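Local structure of SidF, inhibitor of growth family, member 3 (Legionella pneumophila subsp. pneumophila, 4FYE) at residues Glu371-Lys374 with Glu375-Glu378; Leu288-Lys291 with Ala292-Ile296; Lys280-Asp283 with Asp284-Leu288. The protein acts as a phosphoinositide phosphatase, probably hydrolysing the 3-phosphate of phosphatidylinositol 3,4,5-trisphosphate. The protein carries 1 engineered substitution. All coordinates share one frame; numbering follows the deposited sequence.

In the fold
The three interactions are local contacts on two helices of the phosphatase domain, 373-387 and 284-311. Interactions 1 and 3 each form the start of a helix; interaction 2 continues the helix that interaction 3 begins, with Leu288 common to both. Interaction 2 is the buried one, made mostly of small and aliphatic residues, with backbone hydrogen bonds and one lysine that pairs outside it. Interaction 3 is a surface contact with a weak aspartate capping bond, whereas interaction 1, whose N-cap Asn372 makes none, is partly buried and has a lysine-glutamate salt bridge. The two helices themselves meet through side chains beyond interaction 1, such as Tyr379 against Ile290.

Interaction 1 (Glu371-Lys374 with Glu375-Glu378); sequences ENQK and EQFE
Lys374 reaches one turn along the helix to Glu378, and their side chains run side by side, pointing the same way. The lysine starts with CG anti to its own backbone N (chi1 167°), then bends at each later torsion, which curls the ammonium group over to the carboxylate. There NZ forms a salt bridge with Glu378 OE2 at 3.0 Å, meeting it on the syn side but somewhat out of the carboxylate plane; Lys374 NZ stands farther from Glu378 OE1, at 3.7 Å. The same pair is joined through the backbone, where Glu378 N donates to Lys374 O at 2.8 Å. Phe377 N adds a weak second bond to that oxygen.

This is the amino-terminal end of helix 373-387. Asn372 holds the N-cap position, yet its side chain makes no capping bond, and both it and Glu371 have the positive phi of a left-handed backbone conformation. Phe377 turns away to pack on Met414 and Ser416 of strand 402-416, setting the helix start against the four-stranded mixed sheet.

Glu375 folds back toward the cap residue: its bend at chi2 (74°) carries OE1 to 3.5 Å from Asn372 CB. Placed beside the amino end of a helix, with Lys374 not far off, this carboxylate is probably stabilised in its charged form. Gln376 lies on another side of the turn. Its N donates to Asn372 O at 3.0 Å, and its CG also lies against Asn372 O, so this oxygen meets both the amide and the side chain of Gln376. The buried side chain passes Gln373, with CD 4.1 Å from Gln373 CA, and also touches Val362 and Lys647.

Interaction 2 (Leu288-Lys291 with Ala292-Ile296); sequences LAIK and AVTLI
Ala289 O is approached by two amides of the following turn. Val293 N gives it the regular helical bond, 3.0 Å long, while Ala292 N supplies a weak second one at a much more bent angle of 125°. Ala292 N also donates to Leu288 O, so one N-H is divided between two successive carbonyls. Carbon packs round the acceptor as well: the methyl of Ala292 lies 3.3 Å from Ala289 O, and Val293 CG2 comes within 3.5 Å of Ala289 O. The valine branch is put there by its rotation, with CG1 anti to the backbone N (chi1 165°) and CG2 therefore beside that N, facing back down the helix. Farther along, Leu295 N makes only a weak bond to Lys291 O at 3.3 Å.

Small and aliphatic residues dominate this buried stretch of helix 284-311. Lys291 is its charged exception, and its NZ forms a salt bridge with Glu536 of helix 522-583. On one side Ala289, Ala292 and Leu295 pack on Tyr513, Leu506 and Phe507 of helix 482-514, within the predicted coiled coil; Ile290 and Thr294 meet Tyr379 and Met383 of helix 373-387, whose Phe387 also touches Leu295, so the stretch lies between these helices.

Interaction 3 (Lys280-Asp283 with Asp284-Leu288); sequences KGAD and DYKKL
Asp283 caps the amino end of helix 284-311, its carboxylate turned over the first turn toward Tyr285 and Lys286. The cap sits on the exposed side of the contact, and its bond, from Lys286 N to Asp283 OD2, is weak and long at 3.5 Å, though almost straight. With chi1 at 43°, CG sits between the backbone N and the carbonyl carbon, and from there the two carboxylate oxygens reach different neighbours: OD2 lies 3.2 Å from Tyr285 CB, and OD1 lies 3.3 Å from Lys286 CB. OD2 also comes to the edge of the tyrosine ring, whose plane is about perpendicular to the carboxylate. Tyr285 itself packs on helices 482-514 and 522-583, touching Tyr513 and Asp526 among others.

The close packing is at Ala282, whose methyl is 3.4 Å from Lys286 CG. The lysine leaves its backbone with CG anti to N, which brings that carbon to the methyl, then bends repeatedly away, ending in a hydrogen bond from NZ to Asp278 O in the preceding loop.

The other side is looser. Asp284 is exposed and adds little beyond its place next in the chain, while the extended Lys287 chain skirts Ala282, with CE 4.0 Å from Ala282 O, and touches Phe279. The backbone is firmer here, for Lys287 N donates to Asp283 O at 3.1 Å.

Interaction 1 (Glu371-Lys374 with Glu375-Glu378)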
# COMPACT_ATOMS: atom_id res chain seq x y z
N GLU A 371 19.25 -5.88 3.69
CA GLU A 371 18.75 -4.65 3.05
C GLU A 371 18.15 -3.59 4.02
O GLU A 371 17.15 -2.94 3.69
CB GLU A 371 17.72 -4.99 1.95
CG GLU A 371 18.28 -5.83 0.81
CD GLU A 371 17.19 -6.37 -0.11
OE1 GLU A 371 16.06 -5.81 -0.10
OE2 GLU A 371 17.43 -7.35 -0.87
N ASN A 372 18.72 -3.44 5.21
CA ASN A 372 18.30 -2.39 6.13
C ASN A 372 16.82 -2.49 6.56
O ASN A 372 16.11 -1.49 6.81
CB ASN A 372 18.66 -1.00 5.56
CG ASN A 372 20.15 -0.88 5.26
OD1 ASN A 372 20.96 -0.65 6.16
ND2 ASN A 372 20.52 -1.11 4.01
N GLN A 373 16.38 -3.74 6.67
CA GLN A 373 15.07 -4.03 7.13
C GLN A 373 14.91 -3.62 8.58
O GLN A 373 13.82 -3.23 9.01
CB GLN A 373 14.73 -5.49 6.90
CG GLN A 373 14.34 -5.80 5.45
CD GLN A 373 14.15 -7.29 5.17
OE1 GLN A 373 15.13 -8.05 5.09
NE2 GLN A 373 12.90 -7.71 5.06
N LYS A 374 16.00 -3.56 9.32
CA LYS A 374 15.89 -3.17 10.71
C LYS A 374 15.55 -1.68 10.83
O LYS A 374 14.65 -1.31 11.59
CB LYS A 374 17.09 -3.63 11.57
CG LYS A 374 17.17 -2.99 12.97
CD LYS A 374 17.45 -3.98 14.09
CE LYS A 374 18.60 -3.60 15.03
NZ LYS A 374 18.40 -2.43 15.95
N GLU A 375 16.23 -0.85 10.04
CA GLU A 375 15.91 0.60 10.04
C GLU A 375 14.54 0.86 9.46
O GLU A 375 13.79 1.70 9.97
CB GLU A 375 16.97 1.41 9.29
CG GLU A 375 18.29 1.50 10.06
CD GLU A 375 19.11 0.18 10.03
OE1 GLU A 375 19.27 -0.49 8.97
OE2 GLU A 375 19.63 -0.19 11.10
N GLN A 376 14.17 0.12 8.42
CA GLN A 376 12.84 0.33 7.78
C GLN A 376 11.78 0.14 8.79
O GLN A 376 10.70 0.74 8.70
CB GLN A 376 12.59 -0.64 6.64
CG GLN A 376 13.55 -0.50 5.50
CD GLN A 376 13.27 -1.53 4.41
OE1 GLN A 376 14.19 -2.20 3.87
NE2 GLN A 376 12.02 -1.67 4.09
N PHE A 377 12.09 -0.67 9.80
CA PHE A 377 11.16 -0.84 10.89
C PHE A 377 11.39 0.31 11.84
O PHE A 377 10.49 1.09 12.13
CB PHE A 377 11.32 -2.21 11.59
CG PHE A 377 10.74 -2.25 12.97
CD1 PHE A 377 9.38 -2.21 13.16
CD2 PHE A 377 11.56 -2.29 14.08
CE1 PHE A 377 8.82 -2.25 14.42
CE2 PHE A 377 11.02 -2.29 15.37
CZ PHE A 377 9.64 -2.28 15.55
N GLU A 378 12.62 0.42 12.30
CA GLU A 378 12.93 1.32 13.41
C GLU A 378 12.70 2.82 13.14
O GLU A 378 12.09 3.48 13.97
CB GLU A 378 14.31 1.05 13.97
CG GLU A 378 14.20 0.40 15.32
CD GLU A 378 15.54 -0.11 15.84
OE1 GLU A 378 16.50 0.69 16.00
OE2 GLU A 378 15.61 -1.33 16.12

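Interaction 2 (Leu288-Lys291 with Ala292-Ile296)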
# COMPACT_ATOMS: atom_id res chain seq x y z
N LEU A 288 21.70 10.15 10.79
CA LEU A 288 20.73 11.09 11.33
C LEU A 288 20.04 11.85 10.20
O LEU A 288 18.85 12.12 10.27
CB LEU A 288 21.36 12.04 12.34
CG LEU A 288 20.65 12.30 13.66
CD1 LEU A 288 20.90 13.75 14.04
CD2 LEU A 288 19.17 11.99 13.66
N ALA A 289 20.77 12.14 9.13
CA ALA A 289 20.19 12.72 7.94
C ALA A 289 19.02 11.85 7.41
O ALA A 289 17.90 12.35 7.09
CB ALA A 289 21.27 12.88 6.90
N ILE A 290 19.28 10.54 7.37
CA ILE A 290 18.34 9.54 6.89
C ILE A 290 17.12 9.48 7.80
O ILE A 290 15.98 9.42 7.30
CB ILE A 290 19.00 8.15 6.73
CG1 ILE A 290 19.96 8.20 5.54
CG2 ILE A 290 17.93 7.09 6.48
CD1 ILE A 290 21.05 7.13 5.54
N LYS A 291 17.35 9.49 9.11
CA LYS A 291 16.25 9.62 10.08
C LYS A 291 15.38 10.86 9.83
O LYS A 291 14.18 10.82 10.07
CB LYS A 291 16.78 9.67 11.51
CG LYS A 291 16.41 8.47 12.35
CD LYS A 291 17.08 8.48 13.73
CE LYS A 291 18.35 7.63 13.74
NZ LYS A 291 18.79 7.30 15.12
N ALA A 292 16.00 11.95 9.38
CA ALA A 292 15.27 13.21 9.19
C ALA A 292 14.38 13.15 7.97
O ALA A 292 13.25 13.70 7.99
CB ALA A 292 16.22 14.38 9.06
N VAL A 293 14.91 12.55 6.90
CA VAL A 293 14.16 12.44 5.66
C VAL A 293 12.94 11.59 5.93
O VAL A 293 11.88 11.83 5.38
CB VAL A 293 14.98 11.77 4.59
CG1 VAL A 293 14.12 11.33 3.44
CG2 VAL A 293 16.06 12.74 4.13
N THR A 294 13.07 10.61 6.81
CA THR A 294 11.95 9.77 6.97
C THR A 294 10.86 10.52 7.69
O THR A 294 9.66 10.32 7.38
CB THR A 294 12.24 8.29 7.43
OG1 THR A 294 11.57 7.98 8.66
CG2 THR A 294 13.73 7.89 7.46
N LEU A 295 11.26 11.44 8.60
CA LEU A 295 10.33 12.35 9.24
C LEU A 295 9.71 13.33 8.21
O LEU A 295 8.50 13.51 8.12
CB LEU A 295 11.07 13.16 10.27
CG LEU A 295 10.51 13.59 11.62
CD1 LEU A 295 10.78 15.07 11.75
CD2 LEU A 295 9.04 13.31 11.82
N ILE A 296 10.54 13.95 7.40
CA ILE A 296 10.09 14.74 6.30
C ILE A 296 9.02 14.00 5.43
O ILE A 296 7.87 14.49 5.26
CB ILE A 296 11.32 15.24 5.53
CG1 ILE A 296 11.96 16.40 6.33
CG2 ILE A 296 10.95 15.65 4.12
CD1 ILE A 296 13.36 16.79 5.89

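Interaction 3 (Lys280-Asp283 with Asp284-Leu288)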
# COMPACT_ATOMS: atom_id res chain seq x y z
N LYS A 280 24.33 2.50 2.93
CA LYS A 280 25.54 1.72 3.08
C LYS A 280 26.77 2.53 3.50
O LYS A 280 27.00 3.63 3.02
CB LYS A 280 25.87 1.00 1.77
CG LYS A 280 26.44 1.91 0.70
CD LYS A 280 27.23 1.12 -0.33
CE LYS A 280 28.43 1.91 -0.84
NZ LYS A 280 29.27 1.12 -1.78
N GLY A 281 27.56 1.95 4.41
CA GLY A 281 28.82 2.54 4.81
C GLY A 281 28.72 3.97 5.28
O GLY A 281 29.50 4.82 4.86
N ALA A 282 27.74 4.26 6.12
CA ALA A 282 27.46 5.63 6.46
C ALA A 282 27.82 5.98 7.91
O ALA A 282 27.61 5.19 8.82
CB ALA A 282 26.00 5.93 6.21
N ASP A 283 28.37 7.17 8.10
CA ASP A 283 28.70 7.71 9.42
C ASP A 283 27.44 8.05 10.20
O ASP A 283 26.34 8.12 9.63
CB ASP A 283 29.54 8.99 9.26
CG ASP A 283 28.99 9.91 8.16
OD1 ASP A 283 28.69 9.40 7.05
OD2 ASP A 283 28.84 11.13 8.40
N ASP A 284 27.59 8.29 11.49
CA ASP A 284 26.44 8.58 12.32
C ASP A 284 25.65 9.81 11.84
O ASP A 284 24.43 9.89 12.01
CB ASP A 284 26.86 8.76 13.77
CG ASP A 284 26.60 7.52 14.61
OD1 ASP A 284 26.35 6.41 14.05
OD2 ASP A 284 26.65 7.66 15.84
N TYR A 285 26.37 10.77 11.24
CA TYR A 285 25.75 11.96 10.68
C TYR A 285 24.80 11.53 9.57
O TYR A 285 23.59 11.74 9.67
CB TYR A 285 26.78 12.95 10.12
CG TYR A 285 27.71 13.60 11.12
CD1 TYR A 285 27.22 14.16 12.30
CD2 TYR A 285 29.08 13.70 10.86
CE1 TYR A 285 28.08 14.77 13.21
CE2 TYR A 285 29.96 14.31 11.76
CZ TYR A 285 29.46 14.84 12.94
OH TYR A 285 30.30 15.46 13.84
N LYS A 286 25.36 10.92 8.54
CA LYS A 286 24.57 10.42 7.44
C LYS A 286 23.33 9.66 7.90
O LYS A 286 22.29 9.78 7.27
CB LYS A 286 25.40 9.56 6.51
CG LYS A 286 24.60 8.90 5.40
CD LYS A 286 24.40 9.84 4.22
CE LYS A 286 25.53 9.71 3.20
NZ LYS A 286 25.44 8.39 2.52
N LYS A 287 23.43 8.92 9.00
CA LYS A 287 22.29 8.17 9.55
C LYS A 287 21.25 9.12 10.11
O LYS A 287 20.04 8.91 9.93
CB LYS A 287 22.72 7.18 10.62
CG LYS A 287 23.31 5.93 10.06
CD LYS A 287 23.58 4.93 11.16
CE LYS A 287 24.31 3.73 10.60
NZ LYS A 287 25.14 3.10 11.65
N LEU A 288 21.70 10.15 10.79
CA LEU A 288 20.73 11.09 11.33
C LEU A 288 20.04 11.85 10.20
O LEU A 288 18.85 12.12 10.27
CB LEU A 288 21.36 12.04 12.34
CG LEU A 288 20.65 12.30 13.66
CD1 LEU A 288 20.90 13.75 14.04
CD2 LEU A 288 19.17 11.99 13.66